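Local structure of molinate hydrolase (Gulosibacter molinativorax, 4UB9) at residues Glu34-Gly40 / Thr55-Asp61; Glu113-Phe118 / Thr377-Ile381; Thr332-Trp338 / Gly388-Pro394; Asp358-Ile362 / Met408-Met413; Lys443-Val447 / Lys469-Glu473. The protein hydrolyses the thiocarbamate herbicide molinate as a zinc-binding member of the amidohydrolase family, probably acting on a carbon-nitrogen bond other than a peptide bond. One frame throughout, in Å; residues are numbered along the deposited sequence.

Contact 1 of 5, residues Glu34-Gly40 / Thr55-Asp61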
# COMPACT_ATOMS: atom_id res chain seq x y z
N GLU A 34 31.36 -19.27 41.49
CA GLU A 34 32.05 -20.52 41.80
C GLU A 34 33.56 -20.49 41.63
O GLU A 34 34.15 -19.46 41.25
CB GLU A 34 31.44 -21.61 40.97
CG GLU A 34 30.17 -22.11 41.61
CD GLU A 34 29.50 -23.15 40.78
OE1 GLU A 34 30.13 -23.67 39.84
OE2 GLU A 34 28.32 -23.42 41.06
N THR A 35 34.17 -21.62 41.93
CA THR A 35 35.62 -21.74 41.99
C THR A 35 36.12 -22.70 40.93
O THR A 35 35.58 -23.76 40.70
CB THR A 35 36.04 -22.20 43.37
OG1 THR A 35 35.62 -21.22 44.31
CG2 THR A 35 37.56 -22.36 43.47
N ILE A 36 37.17 -22.29 40.24
CA ILE A 36 37.68 -23.04 39.09
C ILE A 36 39.07 -22.53 38.72
O ILE A 36 39.45 -21.39 39.03
CB ILE A 36 36.72 -22.94 37.87
CG1 ILE A 36 37.01 -24.02 36.81
CG2 ILE A 36 36.82 -21.57 37.20
CD1 ILE A 36 35.87 -24.29 35.84
N ALA A 37 39.83 -23.38 38.03
CA ALA A 37 41.13 -22.98 37.50
C ALA A 37 41.25 -23.40 36.08
O ALA A 37 40.90 -24.51 35.70
CB ALA A 37 42.25 -23.61 38.31
N ILE A 38 41.80 -22.50 35.30
CA ILE A 38 41.98 -22.70 33.85
C ILE A 38 43.49 -22.80 33.70
O ILE A 38 44.20 -21.83 33.95
CB ILE A 38 41.47 -21.50 32.99
CG1 ILE A 38 40.21 -20.82 33.59
CG2 ILE A 38 41.25 -21.92 31.55
CD1 ILE A 38 39.01 -21.71 33.72
N VAL A 39 43.97 -23.97 33.33
CA VAL A 39 45.43 -24.22 33.45
C VAL A 39 46.18 -24.41 32.12
O VAL A 39 45.78 -25.18 31.24
CB VAL A 39 45.78 -25.37 34.44
CG1 VAL A 39 44.93 -25.29 35.68
CG2 VAL A 39 45.65 -26.74 33.78
N GLY A 40 47.28 -23.68 32.02
CA GLY A 40 48.35 -24.02 31.10
C GLY A 40 48.07 -23.65 29.67
O GLY A 40 48.52 -24.33 28.73
N THR A 55 50.00 -20.17 30.99
CA THR A 55 49.39 -19.33 32.00
C THR A 55 48.22 -20.06 32.61
O THR A 55 47.59 -20.87 31.98
CB THR A 55 48.96 -17.96 31.45
OG1 THR A 55 50.04 -17.36 30.73
CG2 THR A 55 48.56 -17.04 32.58
N THR A 56 48.03 -19.76 33.87
CA THR A 56 46.96 -20.27 34.64
C THR A 56 46.17 -19.11 35.24
O THR A 56 46.72 -18.14 35.75
CB THR A 56 47.46 -21.25 35.74
OG1 THR A 56 47.81 -22.49 35.10
CG2 THR A 56 46.39 -21.51 36.81
N VAL A 57 44.85 -19.27 35.17
CA VAL A 57 43.92 -18.31 35.75
C VAL A 57 43.09 -18.97 36.83
O VAL A 57 42.52 -20.04 36.63
CB VAL A 57 42.95 -17.77 34.70
CG1 VAL A 57 41.96 -16.80 35.34
CG2 VAL A 57 43.71 -17.12 33.56
N PHE A 58 43.08 -18.34 37.99
CA PHE A 58 42.44 -18.95 39.13
C PHE A 58 41.31 -18.08 39.61
O PHE A 58 41.49 -16.89 39.93
CB PHE A 58 43.43 -19.19 40.29
CG PHE A 58 42.86 -20.02 41.41
CD1 PHE A 58 42.75 -21.38 41.28
CD2 PHE A 58 42.49 -19.43 42.62
CE1 PHE A 58 42.24 -22.16 42.30
CE2 PHE A 58 41.98 -20.21 43.66
CZ PHE A 58 41.85 -21.58 43.49
N ILE A 59 40.15 -18.71 39.71
CA ILE A 59 38.92 -18.03 40.10
C ILE A 59 38.36 -18.68 41.33
O ILE A 59 38.24 -19.89 41.41
CB ILE A 59 37.85 -18.06 38.99
CG1 ILE A 59 38.37 -17.36 37.73
CG2 ILE A 59 36.55 -17.43 39.46
CD1 ILE A 59 37.82 -17.96 36.44
N GLU A 60 37.95 -17.84 42.25
CA GLU A 60 37.44 -18.25 43.53
C GLU A 60 36.17 -17.45 43.88
O GLU A 60 36.19 -16.23 43.94
CB GLU A 60 38.52 -17.98 44.56
CG GLU A 60 38.43 -18.82 45.81
CD GLU A 60 39.55 -18.49 46.78
OE1 GLU A 60 39.29 -18.35 48.00
OE2 GLU A 60 40.71 -18.36 46.32
N ASP A 61 35.07 -18.16 44.09
CA ASP A 61 33.78 -17.53 44.40
C ASP A 61 33.38 -16.43 43.41
O ASP A 61 32.96 -15.34 43.81
CB ASP A 61 33.80 -17.00 45.84
CG ASP A 61 33.79 -18.13 46.86
OD1 ASP A 61 33.82 -19.30 46.47
OD2 ASP A 61 33.75 -17.84 48.07

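Contact 2 of 5, residues Glu113-Phe118 / Thr377-Ile381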
# COMPACT_ATOMS: atom_id res chain seq x y z
N GLU A 113 3.63 -11.35 14.13
CA GLU A 113 3.58 -12.78 14.44
C GLU A 113 4.44 -13.10 15.63
O GLU A 113 4.03 -13.81 16.55
CB GLU A 113 3.94 -13.67 13.25
CG GLU A 113 5.33 -13.45 12.67
CD GLU A 113 5.46 -13.93 11.23
OE1 GLU A 113 5.82 -15.13 11.01
OE2 GLU A 113 5.27 -13.11 10.31
N TYR A 114 5.61 -12.50 15.68
CA TYR A 114 6.52 -12.72 16.82
C TYR A 114 5.96 -12.18 18.15
O TYR A 114 5.94 -12.88 19.16
CB TYR A 114 7.81 -12.04 16.48
CG TYR A 114 8.94 -11.99 17.50
CD1 TYR A 114 9.81 -13.09 17.69
CD2 TYR A 114 9.24 -10.82 18.17
CE1 TYR A 114 10.89 -13.01 18.55
CE2 TYR A 114 10.35 -10.74 19.03
CZ TYR A 114 11.15 -11.84 19.23
OH TYR A 114 12.22 -11.73 20.06
N LEU A 115 5.50 -10.94 18.15
CA LEU A 115 5.02 -10.38 19.42
C LEU A 115 3.72 -11.04 19.90
O LEU A 115 3.48 -11.13 21.10
CB LEU A 115 4.85 -8.87 19.32
CG LEU A 115 6.21 -8.13 19.20
CD1 LEU A 115 6.03 -6.65 18.89
CD2 LEU A 115 7.01 -8.28 20.46
N ALA A 116 2.89 -11.45 18.96
CA ALA A 116 1.64 -12.10 19.35
C ALA A 116 1.93 -13.49 19.85
O ALA A 116 1.35 -13.97 20.83
CB ALA A 116 0.67 -12.14 18.19
N ARG A 117 2.86 -14.15 19.19
CA ARG A 117 3.13 -15.53 19.55
C ARG A 117 3.67 -15.62 20.95
O ARG A 117 3.40 -16.57 21.66
CB ARG A 117 4.11 -16.17 18.56
CG ARG A 117 4.23 -17.69 18.68
CD ARG A 117 5.31 -18.23 17.75
NE ARG A 117 5.05 -18.01 16.34
CZ ARG A 117 4.24 -18.76 15.60
NH1 ARG A 117 3.60 -19.79 16.14
NH2 ARG A 117 4.04 -18.47 14.31
N PHE A 118 4.49 -14.66 21.35
CA PHE A 118 5.17 -14.77 22.65
C PHE A 118 4.64 -13.89 23.76
O PHE A 118 5.21 -13.88 24.84
CB PHE A 118 6.66 -14.59 22.47
CG PHE A 118 7.22 -15.62 21.54
CD1 PHE A 118 7.19 -16.96 21.90
CD2 PHE A 118 7.66 -15.29 20.29
CE1 PHE A 118 7.64 -17.95 21.04
CE2 PHE A 118 8.11 -16.27 19.41
CZ PHE A 118 8.10 -17.60 19.80
N THR A 377 16.48 -14.15 15.93
CA THR A 377 15.47 -14.00 14.90
C THR A 377 14.55 -15.20 14.80
O THR A 377 14.96 -16.34 14.88
CB THR A 377 16.14 -13.78 13.52
OG1 THR A 377 17.10 -12.74 13.67
CG2 THR A 377 15.11 -13.36 12.46
N ASP A 378 13.26 -14.91 14.63
CA ASP A 378 12.26 -15.97 14.58
C ASP A 378 12.58 -16.95 13.45
O ASP A 378 12.83 -16.52 12.32
CB ASP A 378 10.86 -15.38 14.37
CG ASP A 378 9.76 -16.39 14.60
OD1 ASP A 378 9.43 -17.13 13.65
OD2 ASP A 378 9.20 -16.42 15.71
N PRO A 379 12.50 -18.25 13.73
CA PRO A 379 12.83 -19.26 12.69
C PRO A 379 11.96 -19.22 11.47
O PRO A 379 12.44 -19.48 10.38
CB PRO A 379 12.66 -20.57 13.40
CG PRO A 379 11.89 -20.27 14.65
CD PRO A 379 12.21 -18.86 15.02
N ASP A 380 10.72 -18.80 11.61
CA ASP A 380 9.89 -18.62 10.39
C ASP A 380 10.46 -17.55 9.47
O ASP A 380 10.36 -17.65 8.24
CB ASP A 380 8.43 -18.27 10.69
CG ASP A 380 7.60 -19.45 11.05
OD1 ASP A 380 7.90 -20.59 10.62
OD2 ASP A 380 6.60 -19.25 11.75
N ILE A 381 11.05 -16.52 10.06
CA ILE A 381 11.67 -15.43 9.27
C ILE A 381 13.02 -15.84 8.69
O ILE A 381 13.35 -15.51 7.56
CB ILE A 381 11.84 -14.16 10.12
CG1 ILE A 381 10.48 -13.56 10.49
CG2 ILE A 381 12.70 -13.10 9.43
CD1 ILE A 381 9.86 -12.78 9.35
O HOH W 1 6.46 -16.05 15.29

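Contact 3 of 5, residues Thr332-Trp338 / Gly388-Pro394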
# COMPACT_ATOMS: atom_id res chain seq x y z
N THR A 332 30.46 -7.85 6.11
CA THR A 332 31.59 -8.53 5.47
C THR A 332 31.54 -8.29 3.98
O THR A 332 30.52 -7.90 3.42
CB THR A 332 31.58 -10.04 5.69
OG1 THR A 332 30.40 -10.61 5.13
CG2 THR A 332 31.65 -10.39 7.14
N ILE A 333 32.64 -8.57 3.32
CA ILE A 333 32.68 -8.43 1.85
C ILE A 333 31.59 -9.23 1.14
O ILE A 333 30.91 -8.73 0.27
CB ILE A 333 34.06 -8.89 1.32
CG1 ILE A 333 35.11 -7.84 1.71
CG2 ILE A 333 34.04 -9.10 -0.19
CD1 ILE A 333 36.54 -8.36 1.71
N ALA A 334 31.43 -10.47 1.59
CA ALA A 334 30.49 -11.40 0.98
C ALA A 334 29.03 -11.02 1.24
O ALA A 334 28.20 -10.98 0.33
CB ALA A 334 30.73 -12.80 1.47
N GLN A 335 28.74 -10.70 2.50
CA GLN A 335 27.38 -10.26 2.88
C GLN A 335 26.97 -9.01 2.11
O GLN A 335 25.89 -8.94 1.53
CB GLN A 335 27.29 -10.05 4.40
CG GLN A 335 26.02 -9.39 4.87
CD GLN A 335 24.75 -10.20 4.60
OE1 GLN A 335 24.73 -11.46 4.62
NE2 GLN A 335 23.66 -9.49 4.41
N GLN A 336 27.87 -8.06 2.04
CA GLN A 336 27.58 -6.81 1.35
C GLN A 336 27.42 -7.03 -0.12
O GLN A 336 26.66 -6.34 -0.80
CB GLN A 336 28.71 -5.75 1.57
CG GLN A 336 28.36 -4.35 1.01
CD GLN A 336 27.07 -3.71 1.59
OE1 GLN A 336 26.26 -3.10 0.87
NE2 GLN A 336 26.89 -3.83 2.89
N ALA A 337 28.25 -7.91 -0.65
CA ALA A 337 28.14 -8.23 -2.09
C ALA A 337 26.78 -8.90 -2.38
O ALA A 337 26.19 -8.67 -3.43
CB ALA A 337 29.26 -9.16 -2.52
N TRP A 338 26.32 -9.74 -1.46
CA TRP A 338 25.03 -10.32 -1.62
C TRP A 338 23.93 -9.21 -1.65
O TRP A 338 23.08 -9.15 -2.53
CB TRP A 338 24.76 -11.36 -0.54
CG TRP A 338 23.33 -11.78 -0.64
CD1 TRP A 338 22.80 -12.63 -1.55
CD2 TRP A 338 22.24 -11.27 0.12
NE1 TRP A 338 21.46 -12.71 -1.39
CE2 TRP A 338 21.08 -11.87 -0.37
CE3 TRP A 338 22.13 -10.36 1.17
CZ2 TRP A 338 19.81 -11.61 0.15
CZ3 TRP A 338 20.89 -10.09 1.69
CH2 TRP A 338 19.73 -10.71 1.17
N GLY A 388 22.56 -16.69 0.59
CA GLY A 388 23.31 -15.43 0.54
C GLY A 388 22.95 -14.47 1.67
O GLY A 388 23.80 -13.82 2.25
N GLU A 389 21.66 -14.43 2.00
CA GLU A 389 21.18 -13.57 3.07
C GLU A 389 21.68 -14.07 4.40
O GLU A 389 22.02 -13.26 5.27
CB GLU A 389 19.65 -13.48 3.09
CG GLU A 389 19.12 -12.49 4.14
CD GLU A 389 17.66 -12.05 3.94
OE1 GLU A 389 17.01 -12.48 2.97
OE2 GLU A 389 17.17 -11.28 4.76
N LEU A 390 21.65 -15.38 4.57
CA LEU A 390 22.04 -15.96 5.86
C LEU A 390 23.51 -15.96 6.07
O LEU A 390 23.98 -15.92 7.20
CB LEU A 390 21.60 -17.40 5.96
CG LEU A 390 20.12 -17.58 6.26
CD1 LEU A 390 19.71 -19.03 5.93
CD2 LEU A 390 19.81 -17.24 7.71
N HIS A 391 24.25 -16.04 4.98
CA HIS A 391 25.70 -16.18 5.05
C HIS A 391 26.35 -14.89 5.56
O HIS A 391 26.35 -13.86 4.88
CB HIS A 391 26.28 -16.56 3.68
CG HIS A 391 27.76 -16.72 3.68
ND1 HIS A 391 28.40 -17.72 4.38
CD2 HIS A 391 28.74 -16.03 3.04
CE1 HIS A 391 29.71 -17.61 4.22
NE2 HIS A 391 29.94 -16.61 3.39
N GLU A 392 26.91 -14.98 6.74
CA GLU A 392 27.57 -13.84 7.40
C GLU A 392 26.57 -12.69 7.60
O GLU A 392 26.90 -11.51 7.46
CB GLU A 392 28.82 -13.39 6.62
CG GLU A 392 29.96 -14.41 6.74
CD GLU A 392 31.14 -14.18 5.80
OE1 GLU A 392 31.19 -13.15 5.04
OE2 GLU A 392 31.98 -15.12 5.76
N ARG A 393 25.37 -13.08 7.99
CA ARG A 393 24.34 -12.12 8.33
C ARG A 393 24.79 -11.39 9.58
O ARG A 393 25.12 -12.01 10.58
CB ARG A 393 23.01 -12.82 8.59
CG ARG A 393 21.87 -11.83 8.65
CD ARG A 393 20.47 -12.43 8.58
NE ARG A 393 19.98 -12.63 9.94
CZ ARG A 393 19.05 -11.93 10.52
NH1 ARG A 393 18.40 -10.98 9.88
NH2 ARG A 393 18.77 -12.20 11.77
N PRO A 394 24.73 -10.06 9.58
CA PRO A 394 25.26 -9.34 10.74
C PRO A 394 24.39 -9.36 11.98
O PRO A 394 24.89 -9.10 13.08
CB PRO A 394 25.47 -7.91 10.21
CG PRO A 394 24.61 -7.80 9.01
CD PRO A 394 24.45 -9.17 8.45
O HOH W 2 28.66 -9.37 7.43

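Contact 4 of 5, residues Asp358-Ile362 / Met408-Met413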
# COMPACT_ATOMS: atom_id res chain seq x y z
N ASP A 358 34.12 3.16 7.73
CA ASP A 358 34.62 2.12 8.62
C ASP A 358 36.13 1.96 8.41
O ASP A 358 36.90 1.87 9.37
CB ASP A 358 33.91 0.79 8.37
CG ASP A 358 32.49 0.74 8.96
OD1 ASP A 358 32.18 1.54 9.86
OD2 ASP A 358 31.69 -0.14 8.52
N VAL A 359 36.54 1.92 7.15
CA VAL A 359 37.93 1.71 6.81
C VAL A 359 38.81 2.83 7.36
O VAL A 359 39.87 2.58 7.94
CB VAL A 359 38.13 1.64 5.28
CG1 VAL A 359 39.62 1.73 4.92
CG2 VAL A 359 37.57 0.36 4.71
N ARG A 360 38.38 4.07 7.13
CA ARG A 360 39.13 5.25 7.57
C ARG A 360 39.16 5.36 9.09
O ARG A 360 40.17 5.79 9.66
CB ARG A 360 38.57 6.50 6.96
CG ARG A 360 38.80 6.53 5.45
CD ARG A 360 38.05 7.67 4.78
NE ARG A 360 38.32 8.93 5.48
CZ ARG A 360 37.43 9.86 5.79
NH1 ARG A 360 36.14 9.75 5.49
NH2 ARG A 360 37.86 10.90 6.43
N MET A 361 38.11 4.92 9.75
CA MET A 361 38.12 4.95 11.20
C MET A 361 39.17 3.99 11.76
O MET A 361 39.84 4.27 12.76
CB MET A 361 36.75 4.61 11.75
CG MET A 361 35.71 5.62 11.35
SD MET A 361 35.49 6.97 12.52
CE MET A 361 34.60 6.09 13.83
N ILE A 362 39.21 2.82 11.18
CA ILE A 362 40.12 1.78 11.61
C ILE A 362 41.54 2.29 11.40
O ILE A 362 42.36 2.20 12.28
CB ILE A 362 39.90 0.49 10.80
CG1 ILE A 362 38.66 -0.25 11.29
CG2 ILE A 362 41.12 -0.46 10.89
CD1 ILE A 362 38.03 -1.17 10.25
N MET A 408 35.72 -6.57 10.31
CA MET A 408 36.61 -5.45 10.65
C MET A 408 38.05 -5.76 10.18
O MET A 408 38.70 -4.95 9.57
CB MET A 408 36.53 -5.14 12.16
CG MET A 408 35.20 -4.49 12.56
SD MET A 408 34.87 -2.92 11.70
CE MET A 408 35.59 -1.78 12.86
N VAL A 409 38.49 -6.99 10.45
CA VAL A 409 39.79 -7.45 10.04
C VAL A 409 39.89 -7.41 8.52
O VAL A 409 40.90 -6.96 8.02
CB VAL A 409 40.07 -8.85 10.57
CG1 VAL A 409 41.34 -9.42 9.94
CG2 VAL A 409 40.21 -8.78 12.08
N GLU A 410 38.86 -7.82 7.78
CA GLU A 410 38.85 -7.63 6.29
C GLU A 410 39.11 -6.19 5.87
O GLU A 410 39.61 -5.92 4.81
CB GLU A 410 37.51 -8.03 5.65
CG GLU A 410 37.17 -9.52 5.66
CD GLU A 410 35.74 -9.84 5.19
OE1 GLU A 410 34.95 -8.92 4.84
OE2 GLU A 410 35.39 -11.04 5.24
N LYS A 411 38.68 -5.26 6.68
CA LYS A 411 38.87 -3.86 6.36
C LYS A 411 40.18 -3.30 6.89
O LYS A 411 40.38 -2.10 6.86
CB LYS A 411 37.74 -3.02 6.95
CG LYS A 411 36.39 -3.32 6.33
CD LYS A 411 35.31 -2.55 7.07
CE LYS A 411 34.03 -3.35 7.20
NZ LYS A 411 33.36 -3.48 5.90
N GLY A 412 41.02 -4.16 7.45
CA GLY A 412 42.37 -3.74 7.90
C GLY A 412 42.55 -3.66 9.40
O GLY A 412 43.60 -3.29 9.86
N MET A 413 41.54 -4.03 10.17
CA MET A 413 41.73 -3.95 11.58
C MET A 413 42.67 -5.05 12.01
O MET A 413 42.65 -6.15 11.50
CB MET A 413 40.42 -4.08 12.36
CG MET A 413 40.48 -3.49 13.77
SD MET A 413 38.93 -3.61 14.68
CE MET A 413 39.19 -2.43 15.99
O HOH W 3 30.74 -2.20 6.25

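Contact 5 of 5, residues Lys443-Val447 / Lys469-Glu473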
# COMPACT_ATOMS: atom_id res chain seq x y z
N LYS A 443 38.68 -8.82 39.11
CA LYS A 443 37.54 -8.79 38.18
C LYS A 443 36.72 -10.08 38.20
O LYS A 443 37.15 -11.10 38.71
CB LYS A 443 38.01 -8.48 36.76
CG LYS A 443 38.60 -7.08 36.63
CD LYS A 443 38.79 -6.67 35.17
CE LYS A 443 39.61 -5.41 35.11
NZ LYS A 443 39.52 -4.75 33.78
N LEU A 444 35.53 -10.02 37.62
CA LEU A 444 34.66 -11.21 37.54
C LEU A 444 35.29 -12.34 36.73
O LEU A 444 36.01 -12.11 35.77
CB LEU A 444 33.31 -10.85 36.95
CG LEU A 444 32.41 -10.00 37.85
CD1 LEU A 444 31.39 -9.26 37.02
CD2 LEU A 444 31.70 -10.83 38.91
N GLY A 445 34.97 -13.56 37.13
CA GLY A 445 35.55 -14.78 36.53
C GLY A 445 34.91 -15.30 35.26
O GLY A 445 34.43 -16.45 35.18
N ASP A 446 34.91 -14.44 34.27
CA ASP A 446 34.32 -14.75 32.99
C ASP A 446 35.42 -15.06 32.02
O ASP A 446 36.26 -14.20 31.71
CB ASP A 446 33.50 -13.55 32.46
CG ASP A 446 32.28 -13.20 33.33
OD1 ASP A 446 31.93 -13.98 34.25
OD2 ASP A 446 31.67 -12.12 33.10
N VAL A 447 35.40 -16.25 31.46
CA VAL A 447 36.51 -16.69 30.61
C VAL A 447 36.00 -17.59 29.54
O VAL A 447 35.07 -18.36 29.75
CB VAL A 447 37.52 -17.51 31.43
CG1 VAL A 447 38.63 -18.05 30.57
CG2 VAL A 447 38.10 -16.66 32.55
N LYS A 469 31.48 -18.53 33.38
CA LYS A 469 30.85 -17.32 33.86
C LYS A 469 30.87 -17.26 35.36
O LYS A 469 30.29 -18.10 36.02
CB LYS A 469 29.40 -17.24 33.39
CG LYS A 469 28.79 -15.85 33.61
CD LYS A 469 27.28 -15.85 33.52
CE LYS A 469 26.78 -14.45 33.83
NZ LYS A 469 25.34 -14.45 34.11
N GLU A 470 31.53 -16.24 35.90
CA GLU A 470 31.75 -16.12 37.34
C GLU A 470 32.25 -17.46 37.92
O GLU A 470 31.72 -18.00 38.89
CB GLU A 470 30.50 -15.64 38.02
CG GLU A 470 30.29 -14.17 37.76
CD GLU A 470 29.06 -13.58 38.45
OE1 GLU A 470 28.84 -13.87 39.64
OE2 GLU A 470 28.37 -12.78 37.82
N GLY A 471 33.28 -17.99 37.27
CA GLY A 471 33.93 -19.23 37.71
C GLY A 471 33.13 -20.51 37.59
O GLY A 471 33.53 -21.57 38.08
N ARG A 472 31.99 -20.42 36.91
CA ARG A 472 31.11 -21.55 36.74
C ARG A 472 31.14 -21.94 35.29
O ARG A 472 30.93 -21.11 34.42
CB ARG A 472 29.72 -21.13 37.13
CG ARG A 472 28.66 -22.20 36.96
CD ARG A 472 27.34 -21.65 37.45
NE ARG A 472 26.40 -21.78 36.36
CZ ARG A 472 25.93 -20.79 35.61
NH1 ARG A 472 26.24 -19.53 35.83
NH2 ARG A 472 25.11 -21.09 34.64
N GLU A 473 31.51 -23.17 35.03
CA GLU A 473 31.59 -23.62 33.66
C GLU A 473 30.19 -23.86 33.15
O GLU A 473 29.34 -24.38 33.84
CB GLU A 473 32.45 -24.89 33.48
CG GLU A 473 32.64 -25.28 32.00
CD GLU A 473 33.67 -26.39 31.74
OE1 GLU A 473 34.16 -27.03 32.73
OE2 GLU A 473 34.03 -26.58 30.55

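Contact 1 of 5, residues Glu34-Gly40 / Thr55-Asp61
Ile36 and Ile59 face each other as a hydrogen-bonded pair of an antiparallel beta sheet, in which strand 36-39 runs beside strand 55-60 with their axes 4.7 Å apart. Two pairs of backbone bonds join the strands, Ile36 with Ile59 and Ile38 with Val57. The packed face carries Ile36, Ile38, Val57 and Ile59. There Ile36 CG2 touches Ile59 CD1 at 3.8 Å, the two side chains lying side by side and pointing the same way. Val449 and Val447 of strand 447-450 cover Ile38 and Ile59 on this face. The other face carries Ala37 and the partly exposed Phe58, with Ala37 CB 3.7 Å from Phe58 CD1 at the edge of the ring. The loose, solvent-rich part is the Glu60-Asp61 end. Here Thr35 has CG2 anti to its own nitrogen, over Ile59 O, and OG1 anti to the carbonyl carbon (chi1 -61°), turned to Asp61. With a valine here the Asp61 amide is likely to lose its acceptor at this strand end. As deposited, that bond is nearly straight: Asp61 N donates to Thr35 OG1 at 3.1 Å with an angle of 165° at the hydrogen.

Contact 2 of 5, residues Glu113-Phe118 / Thr377-Ile381
Glu113 reaches from helix 111-118 towards Asp380, and its OE1 stops 4.1 Å from Asp380 CB. The two carboxylates are like charges, with Glu113 OE1 4.3 Å from Asp380 OD2. Each has other partners: Glu113 OE1 bonds to Ser197 of the second subunit, and Asp380 OD1 is hydrogen-bonded to Tyr488 OH. Arg490 forms salt bridges with both Asp378 OD2 and Asp380 OD2. One residue on, Tyr114 turns its ring edge to Asp378. Its CG is anti to the backbone nitrogen (chi1 176°), which sends the ring alongside the Asp378 side chain in the reverse direction. Tyr114 CD1 lies 3.9 Å from Asp378 OD2, near the ring plane, and the carboxylate stands almost perpendicular to the ring.

A turn later, Arg117 meets both aspartates, while its NH1 forms a salt bridge with Glu119 of the second subunit. Its chain bends at chi3. Water 1 lies at the guanidinium edge, accepts from Arg117 NE at 2.6 Å and donates to Asp378 OD2 at 2.8 Å. The link to Asp380 is a long salt bridge, Arg117 NH2 to Asp380 OD2 at 3.7 Å. The oxygen is well out of the guanidinium plane, so charge alone acts. Phe118 ends the row, its CE2 edge 3.9 Å from Asp378 OD2. Asp378 also serves as N-cap, its OD1 accepting from Asp380 N at 2.9 Å.

The contact joins helix 111-118 to the start of helix 379-383. Helices 103-106 and 122-135 pack against Tyr114, and Phe200 of the second subunit makes a cation-pi contact with Arg117 at this subunit interface.

Contact 3 of 5, residues Thr332-Trp338 / Gly388-Pro394
Trp338 spreads one indole face over the backbone and side chain at the end of helix 387-390. Its CG lies anti to the backbone nitrogen (chi1 172°), which swings the ring out from helix 333-341 to this neighbour. Gly388 CA sits 3.8 Å from the centroid of the five-membered ring, and Glu389 CB sits 3.7 Å from that of the six-membered ring. Both are CH-pi contacts over the same face. The Glu389 chain runs on, extended, along Trp338 CH2, its carboxylate tilted 25° from the indole plane. At Gly388 a CB would run into Trp338 CD1, so the close approach depends on glycine.

These segments lie in the part of the chain assigned to the amidohydrolase family, of the TIM-barrel clan. Helix 333-341 opens with Thr332 as N-cap, and its OG1 accepts from Gln335 N. The same hydroxyl donates to Glu392 OE1 at 2.7 Å, on the anti side of the carboxylate. Glu392 is carried there by a type II turn, Leu390 to Arg393, and its extended side chain crosses Thr332 at about a right angle. Gln406 holds the other oxygen, OE2. Gln335 CB and CG lie against Glu392 O, with CG 3.9 Å from Pro394 CD; the bend at chi2 (64°) then turns the amide along the 388-394 segment. Water 2 takes the Thr332 N-H at 2.7 Å and donates to Glu392 O at 2.8 Å.

Contact 4 of 5, residues Asp358-Ile362 / Met408-Met413
Lys411 NZ is gripped by several groups. Across the contact, water 3 accepts from it at 2.9 Å and donates to Asp358 OD2 at 3.2 Å. His355 ND1 and Thr331 O take further hydrogen bonds from the same ammonium. The direct distance from Asp358 OD2 to Lys411 NZ is 4.6 Å, too long for a salt bridge, so the water carries the link. Asp358 OD1 is bonded to Thr304.

The lysine gets there by bending at chi3 and chi4 (-71°). Its aliphatic part lies against helix 353-363, with CD 3.8 Å from Asp358 CB and CB near Val359 CG2. Ile362 is the residue most covered by the other segment and uses two branches. Its CD1 end meets Met408 CE at 3.6 Å and also rests on Lys411 CB. The methionine chain folds at chi2 and chi3, which brings CE against CD1 and CG1 of Ile362. The CG2 branch, anti to the backbone nitrogen, goes to the turn beyond, 3.6 Å from Met413 CA.

That turn is a Schellman motif closing helix 400-410. Met413 N bonds to Met408 O at 3.0 Å and Gly412 N to Val409 O. Gly412 is the C-prime residue; its positive phi suits glycine, since a side chain would jam against the preceding carbonyl oxygen. Leu368 of strand 368-370 backs Ile362, Met408 and Met413.

The chemistry divides in two. Apolar branches join the later part of helix 353-363 to the C-terminal end of helix 400-410. The lysine charge probably feels Asp358 through space, with water 3 bridging the two.

Contact 5 of 5, residues Lys443-Val447 / Lys469-Glu473
Gly445 and Glu470 bring their backbones within 4.1 Å, CA to CA, where an inverse gamma turn centred on Gly445 meets a type I' beta turn from Lys469 to Arg472. The second turn is the tight hairpin connection between strands 464-469 and 472-473. Gly471 N donates to Gly445 O at 2.8 Å with an angle of 169° at the hydrogen, though it approaches tilted from the carbonyl plane. Gly471 has a positive phi, which favours glycine. A CB on Gly445 would lie tight against Gly471 N.

Among the side chains, Leu444 and Glu470 lie side by side, pointing the same way, with Leu444 CD2 3.8 Å from Glu470 CG. Arg167 pairs with both Glu470 OE2 and Asp446 OD2, and so ties together the acidic ends from the two segments. Asp446 has CG anti to its carbonyl carbon (chi1 -64°), which sets the carboxylate beside the turn. Without this carboxylate, as with an alanine here, the Glu470 amide would probably lack its acceptor and Arg167 one of its two carboxylates. As deposited, Asp446 OD1 also stands 3.5 Å from Lys469 CA, and it receives Glu470 N at 2.8 Å nearly head-on to its C-O bond.

Contacts 1 and 5 form one neighbourhood, their centres about 9 Å apart. Glu34 N probably bonds to Glu470 O at 2.9 Å, and Ile36 CG2 packs on Gly471 O, so the small sheet near the N-terminus meets the 469-472 hairpin. Both lie away from the zinc site that includes His282 and His302. Contacts 3 and 4 are nearer to it: the side chains of Pro394 and Asp358 are about 13 and 14 Å from the zinc ion. These two contacts are about 17 Å apart between centres and meet where Ile333 N probably bonds to Glu410 OE1. Contact 2, at the subunit interface, is about 23 Å from contact 3 between centres, yet Thr377 OG1 lies 2.6 Å from Arg393 NH2.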